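Local coordinates for protein esterase (uncultured bacterium pCosCE1, PDB 7ATL) that hydrolyses carboxylic esters as a family VIII carboxylesterase of beta-lactamase-like fold and also has promiscuous acyltransferase activity, at residues Lys10-Val15 with Val30-His35; Gly36-Ala41 with Met55-Gln60; Gln184-Pro189 with Asn195-Gln200. One frame throughout, in Å; residues are numbered along the deposited sequence.

Overall arrangement
The three contacts illustrate how the chemistry of packing follows depth in a beta-lactamase-like fold. Contact 1 is buried and wholly apolar, joining helix 3-21 to strand 27-34 of the antiparallel sheet. Contact 2 lies at the surface on the next strand, 37-44, where an arginine from the 55-60 loop reaches two small side chains. These two touch directly: Ile-32 pairs through its backbone with Ile-39 and Tyr-40, and Val-12 packs on Tyr-40. Contact 3 stands apart, its centre about 33 Å from that of contact 1 and 27 Å from that of contact 2; it links two successive helices at the surface through a histidine-carboxylate hydrogen bond.

Contact 1. Residues Lys10-Val15 with Val30-His35; sequences KRVQGV and VLIARH
Val-12, on helix 3-21, sets its two methyl groups against two different residues of strand 27-34, a compact example of how one branched side chain can tie a helix to a sheet. Val-12 CG1 meets Val-30 CG1 at 4.1 Å, while the other branch, Val-12 CG2, lies 4.0 Å from CD1 of Ile-32. The torsion of Val-12 explains this division of labour: with chi1 at 171°, CG1 stands opposite the backbone N and CG2 stands beside it, and each branch serves one partner. Val-30 and Ile-32 are two apart on the strand, and both direct their CB atoms at the helix. The valine pair meets at a slant, whereas Val-12 and Ile-32 run past each other in opposite senses. No hydrogen bond crosses between the segments; the contact is van der Waals packing among three buried side chains, and the area it hides is modest. Neighbouring elements complete the layer: Tyr-40 of strand 37-44 touches both Val-12 and Ile-32, and helix 372-381 adds Ala-379 against Val-12, Tyr-372 against Val-30 and Val-380 against Ile-32, placing the N-terminal and C-terminal helices together on this face of the antiparallel sheet.

Contact 2. Residues Gly36-Ala41 with Met55-Gln60; sequences GRVIYA and MVRETQ
Ala-41 and Arg-57 mark the closest backbone approach, their CA atoms 7.6 Å apart, between a bulged edge strand and a loop whose residues Val-56 to Thr-59 form a type I beta turn. The strand belongs to the antiparallel sheet of the beta-lactamase-like fold, and its irregularity is a classic beta bulge: Ile-39 and Tyr-40 both face Ile-32 of strand 27-34. Val-38 and Ala-41, which flank the bulge, both direct their CB atoms at the loop.

Arg-57 carries the whole contact from the other side. Its CG lies opposite the backbone N (chi1 -171°), and the chain continues extended to NE, carrying the guanidinium across to the strand. Ala-41 CB sits over one face of that flat group, displaced toward its rim and 3.6 Å from Arg-57 CZ; its still shorter modelled spacing to NH1 is doubtful in detail. Val-38 approaches the guanidinium obliquely, its CG1 lying 4.0 Å from Arg-57 NH2. These methyl groups offer the arginine an apolar surface but no acceptor. The charge is met by Asp-272 of helix 271-283, whose carboxylate forms a salt bridge with NH2, which probably helps to hold the guanidinium in place.

The turn that presents Arg-57 is itself clamped. Val-56 O accepts two bonds from the same face of its plane, one from Thr-59 N at 3.1 Å and one from Thr-59 OG1 at 2.8 Å, the hydroxyl tilted 33° from the carbonyl plane.

Contact 3. Residues Gln184-Pro189 with Asn195-Gln200; sequences QVAGEP and NHWVAQ
Glu-188 and His-196 meet at a slant, the carboxylate turned 31° from the plane of the imidazole, and one N-H...O bond joins the two flat groups. His-196 ND1 donates to Glu-188 OE1 at 2.8 Å. The carboxylate uses the syn lone pair of OE1, on the side of its other oxygen, but the bond is not straight, with an N-H...O angle of 148°. Glu-188 OE1 lies at the edge of the imidazole, 22° out of the ring plane. The glutamate turns its CG between the backbone N and the carbonyl carbon, and beyond CG the chain runs extended to the carboxylate. Such a close carboxylate would probably stabilise a protonated imidazole.

A second, apolar meeting lies beside the first. Ala-186 CB approaches the indole of Trp-197 obliquely, with NE1 the nearest ring atom at 4.1 Å. Here the last residue of one helix packs against a side chain from the final turn of the next, while the glutamate that bonds to His-196 comes from the linker between them.

The contact bridges the short link between two consecutive helices, 174-186 and 190-199. The first ends at Ala-186, Gly-187 leaves helical geometry with a positive phi, and Pro-189 occupies the N-cap position of helix 190-199. Val-193 of that second helix touches both Ala-186 and Glu-188, while Met-78 of helix 67-80 packs against Ala-186 and Trp-197, joining a third helix to the pair.

Contact 1. Residues Lys10-Val15 with Val30-His35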
# COMPACT_ATOMS: atom_id res chain seq x y z
N LYS A 10 10.48 -25.32 1.75
CA LYS A 10 11.96 -25.41 1.83
C LYS A 10 12.53 -24.06 1.37
O LYS A 10 13.16 -23.39 2.20
CB LYS A 10 12.44 -26.62 1.02
CG LYS A 10 13.93 -26.96 1.05
CD LYS A 10 14.56 -27.06 2.45
CE LYS A 10 13.83 -27.97 3.42
NZ LYS A 10 13.92 -29.40 3.04
N ARG A 11 12.29 -23.67 0.11
CA ARG A 11 12.94 -22.52 -0.57
C ARG A 11 12.62 -21.22 0.17
O ARG A 11 13.55 -20.43 0.46
CB ARG A 11 12.49 -22.42 -2.03
CG ARG A 11 13.02 -23.52 -2.94
CD ARG A 11 12.74 -23.24 -4.41
NE ARG A 11 11.31 -23.08 -4.72
CZ ARG A 11 10.43 -24.07 -4.94
NH1 ARG A 11 10.79 -25.34 -4.87
NH2 ARG A 11 9.17 -23.77 -5.21
N VAL A 12 11.34 -21.02 0.50
CA VAL A 12 10.81 -19.77 1.10
C VAL A 12 11.36 -19.62 2.52
O VAL A 12 11.99 -18.57 2.80
CB VAL A 12 9.27 -19.74 1.08
CG1 VAL A 12 8.71 -18.57 1.87
CG2 VAL A 12 8.76 -19.72 -0.35
N GLN A 13 11.14 -20.62 3.37
CA GLN A 13 11.75 -20.74 4.72
C GLN A 13 13.25 -20.40 4.65
O GLN A 13 13.74 -19.63 5.52
CB GLN A 13 11.57 -22.17 5.23
CG GLN A 13 11.97 -22.35 6.69
CD GLN A 13 11.05 -21.52 7.55
OE1 GLN A 13 9.83 -21.52 7.35
NE2 GLN A 13 11.62 -20.79 8.50
N GLY A 14 13.96 -20.95 3.66
CA GLY A 14 15.41 -20.73 3.48
C GLY A 14 15.72 -19.26 3.33
O GLY A 14 16.65 -18.79 3.98
N VAL A 15 14.94 -18.56 2.50
CA VAL A 15 15.15 -17.11 2.18
C VAL A 15 14.91 -16.28 3.44
O VAL A 15 15.67 -15.32 3.65
CB VAL A 15 14.27 -16.65 0.99
CG1 VAL A 15 14.24 -15.13 0.86
CG2 VAL A 15 14.73 -17.26 -0.33
N VAL A 30 4.81 -14.47 5.93
CA VAL A 30 4.69 -14.71 4.46
C VAL A 30 3.61 -15.76 4.20
O VAL A 30 3.72 -16.87 4.75
CB VAL A 30 6.04 -15.16 3.87
CG1 VAL A 30 5.87 -15.60 2.42
CG2 VAL A 30 7.11 -14.10 3.99
N LEU A 31 2.61 -15.42 3.39
CA LEU A 31 1.47 -16.30 3.00
C LEU A 31 1.47 -16.48 1.47
O LEU A 31 1.67 -15.49 0.71
CB LEU A 31 0.16 -15.65 3.46
CG LEU A 31 0.04 -15.32 4.95
CD1 LEU A 31 -1.37 -14.81 5.28
CD2 LEU A 31 0.36 -16.51 5.84
N ILE A 32 1.26 -17.71 0.99
CA ILE A 32 1.13 -18.02 -0.46
C ILE A 32 -0.12 -18.88 -0.66
O ILE A 32 -0.26 -19.90 0.05
CB ILE A 32 2.39 -18.69 -1.02
CG1 ILE A 32 3.63 -17.85 -0.77
CG2 ILE A 32 2.20 -19.01 -2.50
CD1 ILE A 32 4.88 -18.67 -0.61
N ALA A 33 -0.98 -18.46 -1.59
CA ALA A 33 -2.17 -19.19 -2.06
C ALA A 33 -1.95 -19.59 -3.52
O ALA A 33 -1.29 -18.82 -4.25
CB ALA A 33 -3.39 -18.32 -1.91
N ARG A 34 -2.42 -20.77 -3.91
CA ARG A 34 -2.65 -21.11 -5.34
C ARG A 34 -4.11 -21.50 -5.51
O ARG A 34 -4.63 -22.30 -4.68
CB ARG A 34 -1.70 -22.21 -5.82
CG ARG A 34 -1.75 -22.39 -7.33
CD ARG A 34 -0.98 -23.61 -7.77
NE ARG A 34 0.43 -23.39 -7.48
CZ ARG A 34 1.17 -24.06 -6.59
NH1 ARG A 34 0.65 -25.04 -5.86
NH2 ARG A 34 2.44 -23.75 -6.43
N HIS A 35 -4.77 -20.91 -6.51
CA HIS A 35 -6.23 -21.08 -6.72
C HIS A 35 -6.99 -20.89 -5.39
O HIS A 35 -8.00 -21.58 -5.19
CB HIS A 35 -6.51 -22.46 -7.34
CG HIS A 35 -6.18 -22.50 -8.78
ND1 HIS A 35 -6.94 -21.80 -9.74
CD2 HIS A 35 -5.20 -23.16 -9.44
CE1 HIS A 35 -6.44 -22.03 -10.93
NE2 HIS A 35 -5.36 -22.87 -10.78

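Contact 2. Residues Gly36-Ala41 with Met55-Gln60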
# COMPACT_ATOMS: atom_id res chain seq x y z
N GLY A 36 -6.52 -19.99 -4.51
CA GLY A 36 -7.27 -19.54 -3.32
C GLY A 36 -6.96 -20.34 -2.09
O GLY A 36 -7.50 -20.03 -1.06
N ARG A 37 -6.15 -21.38 -2.18
CA ARG A 37 -5.84 -22.28 -1.05
C ARG A 37 -4.47 -21.87 -0.53
O ARG A 37 -3.54 -21.72 -1.36
CB ARG A 37 -5.88 -23.75 -1.48
CG ARG A 37 -5.36 -24.73 -0.44
CD ARG A 37 -5.71 -26.18 -0.81
NE ARG A 37 -4.62 -26.78 -1.55
CZ ARG A 37 -3.48 -27.18 -1.01
NH1 ARG A 37 -3.29 -27.07 0.29
NH2 ARG A 37 -2.52 -27.68 -1.76
N VAL A 38 -4.35 -21.68 0.78
CA VAL A 38 -3.06 -21.33 1.43
C VAL A 38 -2.15 -22.56 1.28
O VAL A 38 -2.39 -23.56 1.95
CB VAL A 38 -3.32 -20.89 2.88
CG1 VAL A 38 -2.05 -20.85 3.74
CG2 VAL A 38 -4.04 -19.56 2.96
N ILE A 39 -1.17 -22.52 0.39
CA ILE A 39 -0.16 -23.61 0.21
C ILE A 39 1.05 -23.36 1.13
O ILE A 39 1.78 -24.32 1.38
CB ILE A 39 0.26 -23.76 -1.26
CG1 ILE A 39 0.99 -22.52 -1.78
CG2 ILE A 39 -0.94 -24.09 -2.14
CD1 ILE A 39 1.79 -22.75 -3.04
N TYR A 40 1.28 -22.15 1.62
CA TYR A 40 2.39 -21.82 2.55
C TYR A 40 1.99 -20.66 3.47
O TYR A 40 1.49 -19.64 2.97
CB TYR A 40 3.66 -21.50 1.77
CG TYR A 40 4.83 -21.07 2.62
CD1 TYR A 40 5.71 -22.01 3.14
CD2 TYR A 40 5.07 -19.74 2.92
CE1 TYR A 40 6.80 -21.64 3.91
CE2 TYR A 40 6.15 -19.34 3.71
CZ TYR A 40 7.03 -20.30 4.21
OH TYR A 40 8.10 -19.96 4.97
N ALA A 41 2.23 -20.81 4.79
CA ALA A 41 1.97 -19.78 5.83
C ALA A 41 3.08 -19.85 6.88
O ALA A 41 3.19 -20.89 7.52
CB ALA A 41 0.64 -20.02 6.49
N MET A 55 7.60 -13.54 16.40
CA MET A 55 6.60 -13.21 15.35
C MET A 55 5.64 -14.40 15.23
O MET A 55 6.14 -15.54 15.20
CB MET A 55 7.27 -12.96 14.00
CG MET A 55 6.31 -12.41 12.92
SD MET A 55 5.79 -10.69 13.16
CE MET A 55 7.25 -9.88 12.52
N VAL A 56 4.34 -14.15 15.21
CA VAL A 56 3.30 -15.17 14.97
C VAL A 56 2.47 -14.72 13.75
O VAL A 56 2.57 -13.54 13.32
CB VAL A 56 2.43 -15.42 16.22
CG1 VAL A 56 3.26 -15.88 17.42
CG2 VAL A 56 1.56 -14.22 16.59
N ARG A 57 1.68 -15.65 13.19
CA ARG A 57 0.90 -15.46 11.95
C ARG A 57 -0.10 -14.31 12.14
O ARG A 57 -0.30 -13.53 11.19
CB ARG A 57 0.19 -16.77 11.60
CG ARG A 57 -0.46 -16.76 10.22
CD ARG A 57 -1.28 -18.01 10.00
NE ARG A 57 -2.09 -17.90 8.79
CZ ARG A 57 -2.39 -18.92 7.99
NH1 ARG A 57 -1.94 -20.14 8.24
NH2 ARG A 57 -3.13 -18.71 6.92
N GLU A 58 -0.67 -14.20 13.35
CA GLU A 58 -1.72 -13.20 13.72
C GLU A 58 -1.09 -11.84 14.06
O GLU A 58 -1.87 -10.89 14.28
CB GLU A 58 -2.54 -13.65 14.94
CG GLU A 58 -3.14 -15.05 14.81
CD GLU A 58 -2.20 -16.20 15.10
OE1 GLU A 58 -1.34 -16.05 16.00
OE2 GLU A 58 -2.31 -17.24 14.42
N THR A 59 0.24 -11.70 14.10
CA THR A 59 0.88 -10.40 14.41
C THR A 59 0.37 -9.32 13.46
O THR A 59 0.41 -9.51 12.22
CB THR A 59 2.41 -10.46 14.35
OG1 THR A 59 2.86 -11.47 15.25
CG2 THR A 59 3.04 -9.13 14.72
N GLN A 60 -0.10 -8.21 14.02
CA GLN A 60 -0.60 -7.05 13.25
C GLN A 60 0.59 -6.16 12.85
O GLN A 60 1.59 -6.08 13.62
CB GLN A 60 -1.63 -6.28 14.07
CG GLN A 60 -2.66 -5.57 13.20
CD GLN A 60 -3.45 -4.53 13.95
OE1 GLN A 60 -2.96 -3.89 14.89
NE2 GLN A 60 -4.68 -4.31 13.50

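Contact 3. Residues Gln184-Pro189 with Asn195-Gln200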
# COMPACT_ATOMS: atom_id res chain seq x y z
N GLN A 184 -17.78 11.33 1.45
CA GLN A 184 -18.91 12.12 0.90
C GLN A 184 -19.89 11.19 0.19
O GLN A 184 -21.10 11.42 0.33
CB GLN A 184 -18.40 13.22 -0.03
CG GLN A 184 -17.50 14.22 0.67
CD GLN A 184 -18.13 14.78 1.92
OE1 GLN A 184 -17.51 14.82 2.98
NE2 GLN A 184 -19.38 15.18 1.83
N VAL A 185 -19.41 10.17 -0.52
CA VAL A 185 -20.31 9.22 -1.25
C VAL A 185 -21.19 8.46 -0.24
O VAL A 185 -22.42 8.39 -0.48
CB VAL A 185 -19.52 8.25 -2.15
CG1 VAL A 185 -20.43 7.20 -2.77
CG2 VAL A 185 -18.70 8.96 -3.21
N ALA A 186 -20.61 7.95 0.85
CA ALA A 186 -21.31 7.07 1.83
C ALA A 186 -21.96 7.86 2.97
O ALA A 186 -22.81 7.29 3.63
CB ALA A 186 -20.36 6.05 2.38
N GLY A 187 -21.57 9.12 3.21
CA GLY A 187 -22.11 9.98 4.28
C GLY A 187 -21.62 9.54 5.66
O GLY A 187 -22.37 9.70 6.63
N GLU A 188 -20.40 9.01 5.75
CA GLU A 188 -19.82 8.61 7.06
C GLU A 188 -18.30 8.68 6.97
O GLU A 188 -17.74 8.69 5.88
CB GLU A 188 -20.34 7.22 7.47
CG GLU A 188 -20.03 6.12 6.47
CD GLU A 188 -20.53 4.73 6.83
OE1 GLU A 188 -20.31 3.79 6.03
OE2 GLU A 188 -21.14 4.58 7.91
N PRO A 189 -17.59 8.76 8.12
CA PRO A 189 -16.13 8.85 8.12
C PRO A 189 -15.47 7.60 7.54
O PRO A 189 -16.07 6.56 7.58
CB PRO A 189 -15.78 9.02 9.61
CG PRO A 189 -17.05 9.58 10.23
CD PRO A 189 -18.14 8.84 9.48
N ASN A 195 -15.11 -0.25 7.02
CA ASN A 195 -15.72 -1.37 7.78
C ASN A 195 -16.91 -1.90 6.97
O ASN A 195 -16.92 -3.11 6.67
CB ASN A 195 -16.06 -0.98 9.23
CG ASN A 195 -16.59 -2.18 10.00
OD1 ASN A 195 -15.95 -3.22 10.08
ND2 ASN A 195 -17.80 -2.05 10.50
N HIS A 196 -17.81 -1.01 6.56
CA HIS A 196 -19.05 -1.33 5.80
C HIS A 196 -18.73 -1.84 4.39
O HIS A 196 -19.39 -2.80 3.98
CB HIS A 196 -20.01 -0.13 5.76
CG HIS A 196 -20.55 0.22 7.10
ND1 HIS A 196 -21.06 1.47 7.39
CD2 HIS A 196 -20.63 -0.50 8.24
CE1 HIS A 196 -21.45 1.50 8.64
NE2 HIS A 196 -21.21 0.30 9.18
N TRP A 197 -17.73 -1.27 3.70
CA TRP A 197 -17.51 -1.54 2.25
C TRP A 197 -16.47 -2.64 2.04
O TRP A 197 -16.53 -3.26 0.98
CB TRP A 197 -17.16 -0.27 1.49
CG TRP A 197 -18.37 0.58 1.31
CD1 TRP A 197 -18.89 1.45 2.21
CD2 TRP A 197 -19.28 0.56 0.20
NE1 TRP A 197 -20.02 2.03 1.71
CE2 TRP A 197 -20.29 1.48 0.49
CE3 TRP A 197 -19.31 -0.12 -1.02
CZ2 TRP A 197 -21.35 1.72 -0.38
CZ3 TRP A 197 -20.34 0.13 -1.90
CH2 TRP A 197 -21.34 1.05 -1.58
N VAL A 198 -15.59 -2.89 3.00
CA VAL A 198 -14.52 -3.91 2.82
C VAL A 198 -14.52 -4.92 3.98
O VAL A 198 -14.73 -6.11 3.70
CB VAL A 198 -13.16 -3.23 2.58
CG1 VAL A 198 -12.02 -4.24 2.42
CG2 VAL A 198 -13.22 -2.32 1.36
N ALA A 199 -14.27 -4.50 5.21
CA ALA A 199 -13.95 -5.43 6.32
C ALA A 199 -15.08 -6.46 6.52
O ALA A 199 -14.78 -7.67 6.66
CB ALA A 199 -13.70 -4.66 7.59
N GLN A 200 -16.33 -6.01 6.57
CA GLN A 200 -17.50 -6.89 6.83
C GLN A 200 -17.72 -7.81 5.63
O GLN A 200 -17.69 -9.01 5.79
CB GLN A 200 -18.73 -6.09 7.26
CG GLN A 200 -18.59 -5.58 8.69
CD GLN A 200 -19.86 -4.96 9.24
OE1 GLN A 200 -20.39 -5.42 10.24
NE2 GLN A 200 -20.37 -3.94 8.57